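Local coordinates for putative lipoprotein (PDB 3QNK) that probably binds glycans at the outer membrane of Bacteroides fragilis, as a lipoprotein of the SusD family, at residues S12-E17 and N88-R93; K60-M65 and E465-L470; A183-K188 and C205-K210; G327-F332 and A338-R343. One frame throughout, in Å; residues are numbered along the deposited sequence.

Contact 1: residues S12-E17 and N88-R93; sequences SFWSDE and NRFFER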
# COMPACT_ATOMS: atom_id res chain seq x y z
N SER B 12 -7.75 -8.30 -26.84
CA SER B 12 -7.85 -7.39 -27.99
C SER B 12 -7.73 -5.93 -27.51
O SER B 12 -8.20 -5.02 -28.19
CB SER B 12 -9.18 -7.58 -28.73
N PHE B 13 -7.06 -5.70 -26.37
CA PHE B 13 -6.90 -4.39 -25.74
C PHE B 13 -5.90 -3.49 -26.45
O PHE B 13 -6.16 -2.29 -26.61
CB PHE B 13 -6.46 -4.57 -24.28
CG PHE B 13 -6.04 -3.32 -23.53
CD1 PHE B 13 -4.78 -2.77 -23.71
CD2 PHE B 13 -6.87 -2.75 -22.57
CE1 PHE B 13 -4.39 -1.63 -23.01
CE2 PHE B 13 -6.46 -1.63 -21.85
CZ PHE B 13 -5.23 -1.08 -22.07
N TRP B 14 -4.72 -4.04 -26.80
CA TRP B 14 -3.62 -3.26 -27.37
C TRP B 14 -3.88 -2.85 -28.82
O TRP B 14 -3.14 -2.03 -29.36
CB TRP B 14 -2.27 -3.98 -27.21
CG TRP B 14 -1.85 -4.01 -25.77
CD1 TRP B 14 -2.08 -5.00 -24.87
CD2 TRP B 14 -1.32 -2.91 -25.02
NE1 TRP B 14 -1.68 -4.62 -23.61
CE2 TRP B 14 -1.19 -3.34 -23.68
CE3 TRP B 14 -0.89 -1.61 -25.37
CZ2 TRP B 14 -0.62 -2.53 -22.69
CZ3 TRP B 14 -0.35 -0.81 -24.38
CH2 TRP B 14 -0.22 -1.27 -23.06
N SER B 15 -4.97 -3.34 -29.39
CA SER B 15 -5.38 -2.97 -30.74
C SER B 15 -6.20 -1.68 -30.68
O SER B 15 -5.98 -0.78 -31.50
CB SER B 15 -6.16 -4.10 -31.40
OG SER B 15 -7.26 -4.50 -30.59
N ASP B 16 -7.12 -1.57 -29.68
CA ASP B 16 -8.02 -0.43 -29.44
C ASP B 16 -7.21 0.81 -28.97
O ASP B 16 -6.60 0.79 -27.90
CB ASP B 16 -9.09 -0.84 -28.41
CG ASP B 16 -10.24 0.15 -28.22
OD1 ASP B 16 -9.96 1.36 -28.07
OD2 ASP B 16 -11.41 -0.30 -28.11
N GLU B 17 -7.24 1.88 -29.79
CA GLU B 17 -6.55 3.15 -29.55
C GLU B 17 -7.05 3.84 -28.28
O GLU B 17 -6.25 4.44 -27.55
CB GLU B 17 -6.68 4.09 -30.76
N ASN B 88 6.71 -1.01 -17.99
CA ASN B 88 7.39 -2.13 -18.67
C ASN B 88 6.41 -2.97 -19.46
O ASN B 88 6.77 -3.48 -20.52
CB ASN B 88 8.15 -2.98 -17.66
CG ASN B 88 9.31 -2.29 -17.02
OD1 ASN B 88 9.90 -1.35 -17.57
ND2 ASN B 88 9.69 -2.76 -15.83
N ARG B 89 5.17 -3.10 -18.96
CA ARG B 89 4.13 -3.83 -19.67
C ARG B 89 3.77 -3.10 -20.94
O ARG B 89 3.65 -3.72 -21.98
CB ARG B 89 2.89 -4.00 -18.81
CG ARG B 89 1.70 -4.58 -19.58
CD ARG B 89 1.74 -6.08 -19.71
NE ARG B 89 0.62 -6.66 -18.99
CZ ARG B 89 0.73 -7.56 -18.01
NH1 ARG B 89 1.93 -7.99 -17.62
NH2 ARG B 89 -0.36 -8.02 -17.41
N PHE B 90 3.60 -1.76 -20.85
CA PHE B 90 3.30 -0.94 -22.02
C PHE B 90 4.34 -1.22 -23.09
O PHE B 90 3.99 -1.64 -24.21
CB PHE B 90 3.28 0.56 -21.64
CG PHE B 90 3.00 1.48 -22.82
CD1 PHE B 90 4.03 1.92 -23.65
CD2 PHE B 90 1.70 1.88 -23.11
CE1 PHE B 90 3.75 2.74 -24.74
CE2 PHE B 90 1.44 2.71 -24.20
CZ PHE B 90 2.47 3.15 -24.99
N PHE B 91 5.64 -1.08 -22.71
CA PHE B 91 6.78 -1.29 -23.60
C PHE B 91 6.79 -2.70 -24.24
O PHE B 91 7.12 -2.83 -25.41
CB PHE B 91 8.09 -1.02 -22.88
CG PHE B 91 8.31 0.43 -22.51
CD1 PHE B 91 8.23 1.43 -23.48
CD2 PHE B 91 8.65 0.80 -21.21
CE1 PHE B 91 8.44 2.77 -23.15
CE2 PHE B 91 8.87 2.13 -20.88
CZ PHE B 91 8.77 3.11 -21.84
N GLU B 92 6.35 -3.72 -23.49
CA GLU B 92 6.25 -5.10 -23.99
C GLU B 92 5.14 -5.28 -25.02
O GLU B 92 5.33 -6.00 -25.99
CB GLU B 92 5.99 -6.09 -22.83
CG GLU B 92 7.19 -6.39 -21.95
CD GLU B 92 6.97 -7.35 -20.79
OE1 GLU B 92 5.80 -7.66 -20.46
OE2 GLU B 92 7.99 -7.79 -20.20
N ARG B 93 3.97 -4.66 -24.79
CA ARG B 93 2.79 -4.89 -25.62
C ARG B 93 2.52 -3.84 -26.71
O ARG B 93 1.71 -4.12 -27.59
CB ARG B 93 1.55 -5.03 -24.71
CG ARG B 93 1.65 -6.09 -23.60
CD ARG B 93 0.64 -7.20 -23.76
NE ARG B 93 0.82 -7.88 -25.04
CZ ARG B 93 -0.15 -8.49 -25.72
NH1 ARG B 93 -1.39 -8.52 -25.25
NH2 ARG B 93 0.12 -9.08 -26.88

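Contact 2: residues K60-M65 and E465-L470; sequences KFNYDM and ETQTTL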
# COMPACT_ATOMS: atom_id res chain seq x y z
N LYS B 60 11.32 10.11 12.53
CA LYS B 60 12.49 9.47 13.11
C LYS B 60 13.81 9.92 12.42
O LYS B 60 14.86 9.96 13.09
CB LYS B 60 12.37 7.96 13.11
CG LYS B 60 11.82 7.44 14.42
CD LYS B 60 11.57 5.96 14.35
CE LYS B 60 10.94 5.50 15.62
NZ LYS B 60 10.65 4.05 15.56
N PHE B 61 13.74 10.34 11.12
CA PHE B 61 14.93 10.81 10.37
C PHE B 61 15.59 11.97 11.09
O PHE B 61 16.81 12.02 11.24
CB PHE B 61 14.53 11.25 8.93
CG PHE B 61 15.61 11.92 8.10
CD1 PHE B 61 15.81 13.30 8.17
CD2 PHE B 61 16.41 11.17 7.23
CE1 PHE B 61 16.84 13.92 7.43
CE2 PHE B 61 17.41 11.81 6.47
CZ PHE B 61 17.65 13.16 6.61
N ASN B 62 14.78 12.91 11.52
CA ASN B 62 15.22 14.13 12.17
C ASN B 62 16.08 13.89 13.43
O ASN B 62 16.79 14.80 13.84
CB ASN B 62 14.00 14.97 12.52
CG ASN B 62 13.35 15.61 11.32
OD1 ASN B 62 14.00 15.94 10.34
ND2 ASN B 62 12.07 15.87 11.39
N TYR B 63 16.06 12.69 13.98
CA TYR B 63 16.84 12.36 15.18
C TYR B 63 17.75 11.13 14.92
O TYR B 63 18.23 10.55 15.87
CB TYR B 63 15.89 12.11 16.38
CG TYR B 63 14.74 13.09 16.46
CD1 TYR B 63 14.92 14.39 16.95
CD2 TYR B 63 13.48 12.76 15.92
CE1 TYR B 63 13.86 15.31 16.97
CE2 TYR B 63 12.43 13.69 15.90
CZ TYR B 63 12.62 14.95 16.45
OH TYR B 63 11.57 15.82 16.46
N ASP B 64 18.00 10.78 13.65
CA ASP B 64 18.81 9.64 13.20
C ASP B 64 18.30 8.36 13.92
O ASP B 64 19.06 7.63 14.55
CB ASP B 64 20.33 9.88 13.42
CG ASP B 64 21.22 8.75 12.90
OD1 ASP B 64 20.88 8.17 11.84
OD2 ASP B 64 22.24 8.44 13.56
N MSE B 65 16.97 8.14 13.86
CA MSE B 65 16.39 7.01 14.59
C MSE B 65 15.69 6.04 13.69
O MSE B 65 15.15 5.06 14.19
CB MSE B 65 15.50 7.49 15.72
CG MSE B 65 16.34 7.77 16.94
SE MSE B 65 15.61 8.63 18.48
CE MSE B 65 13.67 8.94 17.90
N GLU B 465 25.17 20.71 9.08
CA GLU B 465 24.93 22.14 9.14
C GLU B 465 23.45 22.48 9.25
O GLU B 465 23.09 23.52 9.82
CB GLU B 465 25.50 22.82 7.86
CG GLU B 465 27.01 22.75 7.65
CD GLU B 465 27.59 21.64 6.79
OE1 GLU B 465 27.21 20.46 6.98
OE2 GLU B 465 28.50 21.95 5.98
N THR B 466 22.57 21.65 8.67
CA THR B 466 21.15 21.96 8.61
C THR B 466 20.30 21.18 9.63
O THR B 466 19.36 21.75 10.18
CB THR B 466 20.63 21.73 7.19
OG1 THR B 466 20.80 20.36 6.83
CG2 THR B 466 21.32 22.62 6.17
N GLN B 467 20.61 19.89 9.88
CA GLN B 467 19.83 19.10 10.83
C GLN B 467 20.39 19.29 12.24
O GLN B 467 21.11 18.42 12.76
CB GLN B 467 19.77 17.62 10.40
CG GLN B 467 19.02 17.36 9.09
CD GLN B 467 17.54 17.64 9.20
OE1 GLN B 467 17.07 18.74 8.90
NE2 GLN B 467 16.76 16.64 9.60
N THR B 468 20.09 20.46 12.83
CA THR B 468 20.52 20.87 14.17
C THR B 468 19.33 21.37 14.99
O THR B 468 18.22 20.87 14.81
CB THR B 468 21.59 21.98 14.10
OG1 THR B 468 21.17 22.99 13.19
CG2 THR B 468 22.93 21.47 13.72
N THR B 469 19.56 22.34 15.90
CA THR B 469 18.50 22.95 16.67
C THR B 469 17.87 24.01 15.80
O THR B 469 18.56 24.93 15.34
CB THR B 469 19.01 23.47 18.00
OG1 THR B 469 19.50 22.36 18.76
CG2 THR B 469 17.93 24.17 18.80
N LEU B 470 16.56 23.84 15.54
CA LEU B 470 15.76 24.74 14.71
C LEU B 470 14.90 25.58 15.63
O LEU B 470 14.62 25.19 16.76
CB LEU B 470 14.94 23.98 13.67
CG LEU B 470 15.74 23.09 12.72
CD1 LEU B 470 14.81 22.27 11.91
CD2 LEU B 470 16.65 23.91 11.78
O HOH W 1 18.43 14.28 10.42

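Contact 3: residues A183-K188 and C205-K210; sequences AAYALK and CAEVYK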
# COMPACT_ATOMS: atom_id res chain seq x y z
N ALA B 183 9.40 19.23 -20.78
CA ALA B 183 9.33 18.52 -19.50
C ALA B 183 10.44 17.48 -19.41
O ALA B 183 11.12 17.40 -18.39
CB ALA B 183 7.96 17.87 -19.33
N ALA B 184 10.69 16.74 -20.51
CA ALA B 184 11.74 15.72 -20.56
C ALA B 184 13.12 16.35 -20.40
O ALA B 184 13.91 15.86 -19.58
CB ALA B 184 11.65 14.94 -21.86
N TYR B 185 13.41 17.46 -21.11
CA TYR B 185 14.70 18.15 -21.00
C TYR B 185 14.87 18.74 -19.61
O TYR B 185 15.96 18.63 -19.03
CB TYR B 185 14.84 19.23 -22.07
CG TYR B 185 15.42 18.74 -23.39
CD1 TYR B 185 16.73 18.29 -23.47
CD2 TYR B 185 14.68 18.82 -24.57
CE1 TYR B 185 17.26 17.84 -24.68
CE2 TYR B 185 15.21 18.42 -25.80
CZ TYR B 185 16.51 17.93 -25.85
OH TYR B 185 17.04 17.51 -27.05
N ALA B 186 13.79 19.35 -19.06
CA ALA B 186 13.80 19.92 -17.72
C ALA B 186 14.08 18.83 -16.66
O ALA B 186 14.93 19.05 -15.81
CB ALA B 186 12.49 20.63 -17.44
N LEU B 187 13.44 17.64 -16.77
CA LEU B 187 13.72 16.58 -15.80
C LEU B 187 15.14 16.09 -15.97
O LEU B 187 15.82 15.91 -14.96
CB LEU B 187 12.71 15.41 -15.87
CG LEU B 187 12.75 14.35 -14.71
CD1 LEU B 187 12.60 14.98 -13.35
CD2 LEU B 187 11.70 13.27 -14.89
N LYS B 188 15.61 15.98 -17.23
CA LYS B 188 16.96 15.54 -17.58
C LYS B 188 17.99 16.40 -16.87
O LYS B 188 18.85 15.85 -16.18
CB LYS B 188 17.17 15.57 -19.11
CG LYS B 188 18.22 14.61 -19.66
CD LYS B 188 18.16 14.39 -21.18
CE LYS B 188 19.54 14.20 -21.79
NZ LYS B 188 20.15 15.47 -22.31
N CYS B 205 19.61 22.50 -20.33
CA CYS B 205 19.06 23.83 -20.04
C CYS B 205 18.97 24.65 -21.32
O CYS B 205 17.95 25.31 -21.54
CB CYS B 205 19.89 24.54 -18.98
SG CYS B 205 19.78 23.82 -17.33
N ALA B 206 20.01 24.58 -22.18
CA ALA B 206 20.09 25.32 -23.46
C ALA B 206 18.89 24.96 -24.36
O ALA B 206 18.36 25.82 -25.06
CB ALA B 206 21.40 25.01 -24.17
N GLU B 207 18.44 23.69 -24.27
CA GLU B 207 17.32 23.19 -25.03
C GLU B 207 15.99 23.78 -24.56
O GLU B 207 15.18 24.16 -25.39
CB GLU B 207 17.29 21.66 -24.99
CG GLU B 207 18.40 21.02 -25.81
CD GLU B 207 18.53 21.48 -27.24
OE1 GLU B 207 17.49 21.63 -27.93
OE2 GLU B 207 19.68 21.69 -27.68
N VAL B 208 15.79 23.90 -23.25
CA VAL B 208 14.56 24.44 -22.67
C VAL B 208 14.42 25.95 -22.97
O VAL B 208 13.30 26.44 -23.21
CB VAL B 208 14.50 24.13 -21.15
CG1 VAL B 208 13.15 24.54 -20.56
CG2 VAL B 208 14.76 22.66 -20.90
N TYR B 209 15.57 26.67 -23.04
CA TYR B 209 15.59 28.10 -23.35
C TYR B 209 15.02 28.40 -24.75
O TYR B 209 14.52 29.50 -25.00
CB TYR B 209 17.01 28.66 -23.23
CG TYR B 209 17.62 28.66 -21.84
CD1 TYR B 209 16.89 29.10 -20.73
CD2 TYR B 209 18.94 28.29 -21.64
CE1 TYR B 209 17.46 29.13 -19.46
CE2 TYR B 209 19.51 28.28 -20.36
CZ TYR B 209 18.77 28.71 -19.27
OH TYR B 209 19.35 28.72 -18.02
N LYS B 210 15.08 27.40 -25.64
CA LYS B 210 14.61 27.49 -27.01
C LYS B 210 13.12 27.13 -27.17
O LYS B 210 12.54 27.41 -28.23
CB LYS B 210 15.45 26.54 -27.91
CG LYS B 210 16.94 26.86 -27.98
CD LYS B 210 17.71 25.79 -28.75
CE LYS B 210 19.18 25.81 -28.42
NZ LYS B 210 19.89 24.64 -29.01

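Contact 4: residues G327-F332 and A338-R343; sequences GSQIFF and AVTVDR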
# COMPACT_ATOMS: atom_id res chain seq x y z
N GLY B 327 -0.19 38.34 11.78
CA GLY B 327 -0.69 39.54 11.13
C GLY B 327 -0.95 39.42 9.64
O GLY B 327 -1.40 40.40 9.03
N SER B 328 -0.67 38.25 9.04
CA SER B 328 -0.94 37.99 7.62
C SER B 328 -2.44 37.93 7.36
O SER B 328 -3.18 37.29 8.13
CB SER B 328 -0.34 36.66 7.16
OG SER B 328 1.07 36.57 7.21
N GLN B 329 -2.87 38.55 6.26
CA GLN B 329 -4.22 38.48 5.77
C GLN B 329 -4.29 37.45 4.65
O GLN B 329 -3.46 37.49 3.72
CB GLN B 329 -4.70 39.82 5.29
CG GLN B 329 -5.25 40.64 6.41
CD GLN B 329 -5.62 41.98 5.87
OE1 GLN B 329 -4.76 42.82 5.63
NE2 GLN B 329 -6.92 42.17 5.62
N ILE B 330 -5.23 36.49 4.78
CA ILE B 330 -5.47 35.40 3.84
C ILE B 330 -6.97 35.28 3.60
O ILE B 330 -7.75 35.83 4.36
CB ILE B 330 -4.84 34.06 4.35
CG1 ILE B 330 -5.33 33.71 5.77
CG2 ILE B 330 -3.29 34.10 4.27
CD1 ILE B 330 -5.06 32.31 6.21
N PHE B 331 -7.38 34.56 2.52
CA PHE B 331 -8.76 34.27 2.12
C PHE B 331 -9.55 35.53 1.73
O PHE B 331 -10.74 35.65 2.05
CB PHE B 331 -9.51 33.45 3.18
CG PHE B 331 -9.17 31.98 3.17
CD1 PHE B 331 -9.45 31.20 2.05
CD2 PHE B 331 -8.60 31.37 4.28
CE1 PHE B 331 -9.17 29.82 2.05
CE2 PHE B 331 -8.32 30.00 4.28
CZ PHE B 331 -8.61 29.24 3.16
N PHE B 332 -8.90 36.43 0.97
CA PHE B 332 -9.46 37.69 0.50
C PHE B 332 -10.75 37.51 -0.29
O PHE B 332 -11.69 38.29 -0.09
CB PHE B 332 -8.46 38.40 -0.41
CG PHE B 332 -7.09 38.61 0.18
CD1 PHE B 332 -6.86 39.63 1.10
CD2 PHE B 332 -6.02 37.81 -0.21
CE1 PHE B 332 -5.58 39.83 1.63
CE2 PHE B 332 -4.74 38.02 0.31
CZ PHE B 332 -4.53 39.04 1.22
N ALA B 338 -11.13 38.55 3.88
CA ALA B 338 -9.83 38.27 4.50
C ALA B 338 -9.91 38.15 6.02
O ALA B 338 -10.58 38.94 6.70
CB ALA B 338 -8.82 39.34 4.13
N VAL B 339 -9.21 37.14 6.54
CA VAL B 339 -9.04 36.84 7.95
C VAL B 339 -7.56 37.17 8.30
O VAL B 339 -6.68 36.97 7.45
CB VAL B 339 -9.48 35.37 8.30
CG1 VAL B 339 -8.64 34.32 7.59
CG2 VAL B 339 -9.52 35.12 9.80
N THR B 340 -7.31 37.73 9.49
CA THR B 340 -5.95 38.05 9.91
C THR B 340 -5.48 36.96 10.85
O THR B 340 -6.19 36.61 11.81
CB THR B 340 -5.85 39.46 10.50
OG1 THR B 340 -6.38 40.41 9.57
CG2 THR B 340 -4.42 39.84 10.84
N VAL B 341 -4.30 36.40 10.56
CA VAL B 341 -3.68 35.32 11.34
C VAL B 341 -3.12 35.91 12.62
O VAL B 341 -2.39 36.89 12.57
CB VAL B 341 -2.61 34.58 10.51
CG1 VAL B 341 -1.85 33.56 11.36
CG2 VAL B 341 -3.24 33.92 9.29
N ASP B 342 -3.51 35.31 13.77
CA ASP B 342 -3.11 35.74 15.12
C ASP B 342 -2.39 34.59 15.83
O ASP B 342 -3.00 33.56 16.14
CB ASP B 342 -4.36 36.20 15.92
CG ASP B 342 -4.16 36.73 17.33
OD1 ASP B 342 -3.04 36.58 17.87
OD2 ASP B 342 -5.13 37.29 17.91
N ARG B 343 -1.10 34.80 16.10
CA ARG B 343 -0.26 33.80 16.76
C ARG B 343 -0.28 33.96 18.27
O ARG B 343 0.19 33.05 18.97
CB ARG B 343 1.18 33.87 16.26
CG ARG B 343 1.32 33.66 14.78
CD ARG B 343 0.78 32.34 14.28
NE ARG B 343 1.14 32.19 12.88
CZ ARG B 343 0.82 31.16 12.11
NH1 ARG B 343 0.13 30.15 12.61
NH2 ARG B 343 1.22 31.12 10.85

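Contact 1: residues S12-E17 and N88-R93
Trp14 turns its CG anti to its own carbonyl carbon (chi1 -69°), and Arg93 makes the same choice (chi1 -55°), so that the indole leaves its loop to lie beneath the first carbons of the arginine on helix 76-93. Arg93 CB sits over the five-membered ring, 3.3 Å from its centroid and almost on the ring normal, which is a CH-pi contact. The arginine chain then bends twice, letting CD pass 3.5 Å from Trp14 NE1 and NH1 come to 3.6 Å from Trp14 CD1. The guanidinium is steeply inclined to the indole, with 67° between the planes, and does not lie flat on it; the methylene carbons supply the facial contact. On the opposite face of the indole is Phe13 CD1, from the same loop. The benzo rim meets Phe90, one helical turn earlier: Phe90 CD2 approaches Trp14 CZ3 in the indole plane at 3.6 Å, an oblique pairing of the two rings. The indole is thus held between two carbon layers and met at its rim by a phenylalanine. No hydrogen bond joins the two segments. Trp14 NE1 donates a hydrogen bond to Asp6 OD2, while Arg89 forms a salt bridge with Glu7, and Phe90 also packs on Val24 of helix 17-29 and on helix 101-126. This is loop-on-helix packing within the SusD helical scaffold. Its chemistry is a division of labour: carbon surfaces join the segments, while the polar N-H at the indole edge is satisfied by a neighbouring acidic residue, which would also limit how freely the ring could rotate.

Contact 2: residues K60-M65 and E465-L470
Gln467 and Asn62 meet through their side-chain amides where an inverse gamma turn, centred on Gln467, links helix 463-466 to strand 469-475 and faces the short 3-10 segment 60-62. Followed outward, Gln467 starts with its CB directed at the opposite segment. CG stands anti to the carbonyl carbon (chi1 -66°), and a bend at chi2 swings the amide round. At CD the surroundings become close, with Phe61 CE1 at 4.2 Å and Asn62 OD1 at 4.1 Å, both on the facing segment. The amide then divides its work. OE1 takes a hydrogen bond from Arg489, whereas NE2 serves the 60-65 side: it donates to Asn62 OD1 over 2.9 Å, in the carbonyl plane and on a lone pair, with the acceptor also in the plane of the Gln467 amide. The N-H...O angle of 144° makes this bond noticeably bent. Asn62 is held in turn at its other end, since its ND2 donates to Asn41 O. The contact thereby ties two parts of the chain some 400 residues apart. NE2 also lies near the edge of the Phe61 ring, 3.5 Å from CE1, and gives a second hydrogen bond to a water that in turn donates one to Phe61 O.

Contact 3: residues A183-K188 and C205-K210
The ring of Tyr185 presents one face to Glu207, whose CB stands 3.6 Å from the ring centroid and only 4° off the normal, a CH-pi contact placed squarely over the middle. Glu207 CG continues across that same face toward the phenol end, coming to 3.6 Å from Tyr185 CE1 and equally near CZ. The carboxylate is tilted 36° to the ring, and it is the aliphatic part of the glutamate that does the touching. Its CG lies anti to the carbonyl carbon, and a further bend at chi2 carries the acid group on to Lys210, one turn along, with which it forms a salt bridge: Lys210 NZ is 3.2 Å from Glu207 OE2 and comes from above the carboxylate plane. At the root of the tyrosine, Val208 CG2 packs 3.6 Å from Tyr185 CB and also lies by the backbone N of Ala186. The two helices, 181-194 and 198-209, follow each other in sequence and run roughly antiparallel, with local axes 8.8 Å apart, as in the helical hairpins that build the alpha-alpha superhelix of this TPR-related family. Beneath them, Ala186 and Val208 both rest on Ile394 of helix 391-405 and on Ile239 of strand 238-244, while Tyr185 also touches Thr164 of helix 149-166. The chemistry is graded from inside to outside: small aliphatic groups fill the buried layer, and toward the surface an aromatic face receives the carbon chain of an acid whose charge is probably balanced by a lysine three residues on, with no hydrogen bond between the two helices at this point.

Contact 4: residues G327-F332 and A338-R343
Ile330 and Val339 stand side by side and point the same way, CG1 to CG1 at 3.8 Å, on one face of a two-stranded antiparallel beta hairpin. Both place CG1 between the backbone N and the carbonyl carbon, which brings the two branches level. The isoleucine tip continues beyond, its CD1 reaching Val341 CG2 at 3.9 Å. On the other face Gln329 and Thr340 form the non-hydrogen-bonded pair: their side chains cross obliquely, CG by OG1, while Gln329 NE2 runs on to Ala338 CB. The ring of Phe332 meets that same methyl at a slant through CD1. The backbone frames these pairs, with Ile330 N to Val339 O at 3.1 Å and Val339 N to Ile330 O at 2.9 Å. Gly327 (phi 98°, psi -2°) and Ser328 face Val341, with Gly327 N bound to Val341 O and Val341 N to Ser328 O, the pattern of a G1 beta bulge; at these angles a CB would press on the preceding carbonyl O. The hairpin stands apart from the sheet that includes strands 469-475 and 480-488; it follows helix 317-322 and strand 323-324 along the chain, and its Ile330 and Phe331 lean on Tyr367, the latter edge-to-face, while Lys265 NZ hydrogen-bonds to Ala338 O.

Overall arrangement
The four contacts illustrate how one chain closes loops of very different length. Contact 2 closes a loop of about 400 of the 517 residues and joins an early part of the chain to a late one; contacts 3 and 4 both fall within the stretch of sequence that it brackets, and its segments alternate along the chain with those of contact 1. None touches another. Contacts 1 and 3, with centres 29 Å apart, both involve helices of the first 210 residues, and their nearest atoms are about 12 Å apart. Contact 4 is the most distant from contact 1, at 52 Å between centres and across the middle of the chain, but its nearest atoms come within about 16 Å of contact 2. No ligand marks a binding site, so none of the four can be assigned to one.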